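Local coordinates for protein putative polyprenyl synthetase (Streptomyces coelicolor, PDB 3NF2) that probably acts as a magnesium-dependent prenyltransferase of the FPP/GGPP synthase family, joining isoprenoid diphosphates into longer polyprenyl chains, at residues Ala222-Trp230 and Ile295-Ala305. Sequence-based numbering, arbitrary orientation.
With SO4 (sulfate ion), chain F.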
loop_
_atom_site.group_PDB
_atom_site.type_symbol
_atom_site.label_atom_id
_atom_site.label_comp_id
_atom_site.label_asym_id
_atom_site.label_seq_id
_atom_site.Cartn_x
_atom_site.Cartn_y
_atom_site.Cartn_z
ATOM N N ALA A 222 -5.950 24.908 6.510
ATOM C CA ALA A 222 -6.402 26.276 6.207
ATOM C C ALA A 222 -5.257 27.292 6.287
ATOM O O ALA A 222 -5.098 28.131 5.391
ATOM C CB ALA A 222 -7.548 26.679 7.123
ATOM N N VAL A 223 -4.442 27.188 7.338
ATOM C CA VAL A 223 -3.268 28.056 7.498
ATOM C C VAL A 223 -2.206 27.753 6.438
ATOM O O VAL A 223 -1.594 28.680 5.884
ATOM C CB VAL A 223 -2.684 27.984 8.946
ATOM C CG1 VAL A 223 -1.315 28.639 9.032
ATOM C CG2 VAL A 223 -3.635 28.651 9.931
ATOM N N ASP A 224 -2.000 26.464 6.155
ATOM C CA ASP A 224 -1.134 26.023 5.050
ATOM C C ASP A 224 -1.562 26.597 3.701
ATOM O O ASP A 224 -0.735 27.031 2.907
ATOM C CB ASP A 224 -1.117 24.497 4.946
ATOM C CG ASP A 224 0.235 23.905 5.255
ATOM O OD1 ASP A 224 1.255 24.430 4.759
ATOM O OD2 ASP A 224 0.272 22.889 5.976
ATOM N N ASP A 225 -2.865 26.613 3.462
ATOM C CA ASP A 225 -3.422 27.244 2.268
ATOM C C ASP A 225 -3.212 28.759 2.218
ATOM O O ASP A 225 -3.006 29.318 1.139
ATOM C CB ASP A 225 -4.908 26.929 2.157
ATOM C CG ASP A 225 -5.170 25.476 1.857
ATOM O OD1 ASP A 225 -4.195 24.726 1.617
ATOM O OD2 ASP A 225 -6.354 25.085 1.876
ATOM N N LEU A 226 -3.285 29.423 3.369
ATOM C CA LEU A 226 -2.991 30.862 3.417
ATOM C C LEU A 226 -1.524 31.131 3.140
ATOM O O LEU A 226 -1.197 32.055 2.397
ATOM C CB LEU A 226 -3.401 31.484 4.751
ATOM C CG LEU A 226 -4.896 31.607 5.063
ATOM C CD1 LEU A 226 -5.088 31.900 6.540
ATOM C CD2 LEU A 226 -5.588 32.671 4.195
ATOM N N LEU A 227 -0.645 30.301 3.709
ATOM C CA LEU A 227 0.796 30.450 3.504
ATOM C C LEU A 227 1.239 30.026 2.109
ATOM O O LEU A 227 2.239 30.530 1.601
ATOM C CB LEU A 227 1.601 29.662 4.548
ATOM C CG LEU A 227 1.457 29.864 6.069
ATOM C CD1 LEU A 227 2.521 29.037 6.813
ATOM C CD2 LEU A 227 1.499 31.337 6.520
ATOM N N GLY A 228 0.522 29.082 1.496
ATOM C CA GLY A 228 0.831 28.672 0.118
ATOM C C GLY A 228 0.670 29.802 -0.897
ATOM O O GLY A 228 1.389 29.864 -1.892
ATOM N N ILE A 229 -0.273 30.703 -0.646
ATOM C CA ILE A 229 -0.402 31.899 -1.479
ATOM C C ILE A 229 0.358 33.117 -0.921
ATOM O O ILE A 229 1.275 33.610 -1.559
ATOM C CB ILE A 229 -1.873 32.263 -1.759
ATOM C CG1 ILE A 229 -2.624 31.053 -2.342
ATOM C CG2 ILE A 229 -1.945 33.484 -2.699
ATOM C CD1 ILE A 229 -4.140 31.167 -2.271
ATOM N N TRP A 230 0.000 33.590 0.269
ATOM C CA TRP A 230 0.561 34.866 0.756
ATOM C C TRP A 230 1.834 34.802 1.594
ATOM O O TRP A 230 2.260 35.821 2.137
ATOM C CB TRP A 230 -0.501 35.666 1.495
ATOM C CG TRP A 230 -1.569 36.123 0.580
ATOM C CD1 TRP A 230 -1.532 37.212 -0.245
ATOM C CD2 TRP A 230 -2.841 35.500 0.373
ATOM N NE1 TRP A 230 -2.713 37.312 -0.947
ATOM C CE2 TRP A 230 -3.533 36.274 -0.587
ATOM C CE3 TRP A 230 -3.464 34.362 0.909
ATOM C CZ2 TRP A 230 -4.817 35.951 -1.024
ATOM C CZ3 TRP A 230 -4.746 34.041 0.473
ATOM C CH2 TRP A 230 -5.406 34.832 -0.492
ATOM N N ILE A 295 -8.572 36.919 -5.313
ATOM C CA ILE A 295 -9.070 35.999 -4.267
ATOM C C ILE A 295 -9.363 36.779 -2.981
ATOM O O ILE A 295 -10.394 36.579 -2.340
ATOM C CB ILE A 295 -8.063 34.846 -3.972
ATOM C CG1 ILE A 295 -7.968 33.883 -5.149
ATOM C CG2 ILE A 295 -8.460 34.035 -2.715
ATOM C CD1 ILE A 295 -6.647 33.105 -5.150
ATOM N N GLU A 296 -8.457 37.674 -2.615
ATOM C CA GLU A 296 -8.699 38.547 -1.475
ATOM C C GLU A 296 -9.954 39.426 -1.646
ATOM O O GLU A 296 -10.820 39.431 -0.759
ATOM C CB GLU A 296 -7.453 39.372 -1.111
ATOM C CG GLU A 296 -7.595 40.051 0.254
ATOM C CD GLU A 296 -6.281 40.485 0.886
ATOM O OE1 GLU A 296 -5.211 40.356 0.249
ATOM O OE2 GLU A 296 -6.330 40.958 2.043
ATOM N N GLU A 297 -10.083 40.115 -2.790
ATOM C CA GLU A 297 -11.303 40.906 -3.064
ATOM C C GLU A 297 -12.592 40.090 -2.960
ATOM O O GLU A 297 -13.579 40.566 -2.393
ATOM C CB GLU A 297 -11.254 41.661 -4.406
ATOM C CG GLU A 297 -12.436 42.655 -4.571
ATOM C CD GLU A 297 -12.472 43.409 -5.903
ATOM O OE1 GLU A 297 -13.580 43.807 -6.326
ATOM O OE2 GLU A 297 -11.410 43.629 -6.517
ATOM N N ALA A 298 -12.578 38.850 -3.453
ATOM C CA ALA A 298 -13.772 37.991 -3.364
ATOM C C ALA A 298 -14.030 37.434 -1.961
ATOM O O ALA A 298 -15.008 36.705 -1.742
ATOM C CB ALA A 298 -13.698 36.863 -4.387
ATOM N N GLY A 299 -13.157 37.771 -1.012
ATOM C CA GLY A 299 -13.316 37.324 0.366
ATOM C C GLY A 299 -12.780 35.924 0.630
ATOM O O GLY A 299 -13.182 35.282 1.605
ATOM N N GLY A 300 -11.877 35.457 -0.235
ATOM C CA GLY A 300 -11.278 34.126 -0.104
ATOM C C GLY A 300 -10.312 33.988 1.064
ATOM O O GLY A 300 -10.378 33.020 1.820
ATOM N N ARG A 301 -9.417 34.961 1.207
ATOM C CA ARG A 301 -8.430 34.969 2.283
ATOM C C ARG A 301 -9.085 35.048 3.657
ATOM O O ARG A 301 -8.808 34.225 4.537
ATOM C CB ARG A 301 -7.496 36.156 2.116
ATOM C CG ARG A 301 -6.390 36.218 3.130
ATOM C CD ARG A 301 -5.502 37.385 2.832
ATOM N NE ARG A 301 -4.204 37.261 3.472
ATOM C CZ ARG A 301 -3.201 38.104 3.269
ATOM N NH1 ARG A 301 -3.361 39.121 2.436
ATOM N NH2 ARG A 301 -2.037 37.917 3.875
ATOM N N GLU A 302 -9.960 36.040 3.811
ATOM C CA GLU A 302 -10.697 36.260 5.044
ATOM C C GLU A 302 -11.482 35.030 5.463
ATOM O O GLU A 302 -11.391 34.607 6.619
ATOM C CB GLU A 302 -11.642 37.463 4.898
ATOM C CG GLU A 302 -12.429 37.809 6.164
ATOM C CD GLU A 302 -11.534 38.196 7.349
ATOM O OE1 GLU A 302 -10.493 38.856 7.138
ATOM O OE2 GLU A 302 -11.880 37.842 8.496
ATOM N N TRP A 303 -12.232 34.450 4.520
ATOM C CA TRP A 303 -13.018 33.256 4.805
ATOM C C TRP A 303 -12.151 32.113 5.333
ATOM O O TRP A 303 -12.573 31.379 6.233
ATOM C CB TRP A 303 -13.808 32.784 3.582
ATOM C CG TRP A 303 -14.818 31.743 3.952
ATOM C CD1 TRP A 303 -16.093 31.959 4.372
ATOM C CD2 TRP A 303 -14.621 30.320 3.974
ATOM N NE1 TRP A 303 -16.723 30.754 4.636
ATOM C CE2 TRP A 303 -15.835 29.736 4.408
ATOM C CE3 TRP A 303 -13.534 29.483 3.670
ATOM C CZ2 TRP A 303 -15.997 28.356 4.533
ATOM C CZ3 TRP A 303 -13.691 28.113 3.804
ATOM C CH2 TRP A 303 -14.921 27.563 4.227
ATOM N N THR A 304 -10.947 31.979 4.784
ATOM C CA THR A 304 -10.051 30.886 5.160
ATOM C C THR A 304 -9.390 31.128 6.535
ATOM O O THR A 304 -9.165 30.176 7.296
ATOM C CB THR A 304 -9.005 30.605 4.062
ATOM O OG1 THR A 304 -9.670 30.470 2.800
ATOM C CG2 THR A 304 -8.216 29.320 4.363
ATOM N N ALA A 305 -9.100 32.387 6.856
ATOM C CA ALA A 305 -8.611 32.744 8.204
ATOM C C ALA A 305 -9.683 32.496 9.260
ATOM O O ALA A 305 -9.383 31.978 10.333
ATOM C CB ALA A 305 -8.114 34.188 8.260
HETATM S S SO4 F . 0.128 40.749 2.839
HETATM O O1 SO4 F . 0.048 39.603 3.740
HETATM O O2 SO4 F . 1.238 40.565 1.906
HETATM O O3 SO4 F . -1.118 40.863 2.085
HETATM O O4 SO4 F . 0.337 41.963 3.625
#
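Ala222 and Leu226 face Thr304 and Arg301 across two near-antiparallel helices, 222-230 and 300-305, whose axes approach to 9.6 Å at 150°, in the mainly helical isoprenoid synthase fold. The pair illustrates an arginine stacking on a tryptophan at the last residue of a helix. Arg301, extended from CG to NE with CG anti to its own N (chi1 -177°), runs along one face of the Trp230 indole: CD sits over the six-membered ring, a CH-pi contact 3.9 Å from its centroid, while the guanidinium lies flat over the five-membered ring, the planes 5° apart. Ile229 CG2 covers the opposite face, and Ile295 CG2 meets the ring edge at CH2, 3.9 Å away. With an alanine in place of Trp230, Arg301 would probably lose the flat surface that helps hold its guanidinium, and Ile295 CG2 its aromatic neighbour. Leu226 CD2 packs 3.8 Å from Arg301 CG, and Thr304 CG2 rests against Ala222, leaving OG1 to bond Gly300 O within its own helix. Between helices 285-297 and 300-319, Gly299 ends the first in a Schellman motif and occupies the N-cap position of the second. Beside this turn, Arg301 NH1 forms a 3.1 Å salt bridge with Glu296 OE1. The guanidinium also grips a sulfate, probably from the crystallisation liquor, by two nearly straight bonds: Arg301 NH1 to sulfate O3, 2.9 Å, and NH2 to O1, 2.7 Å.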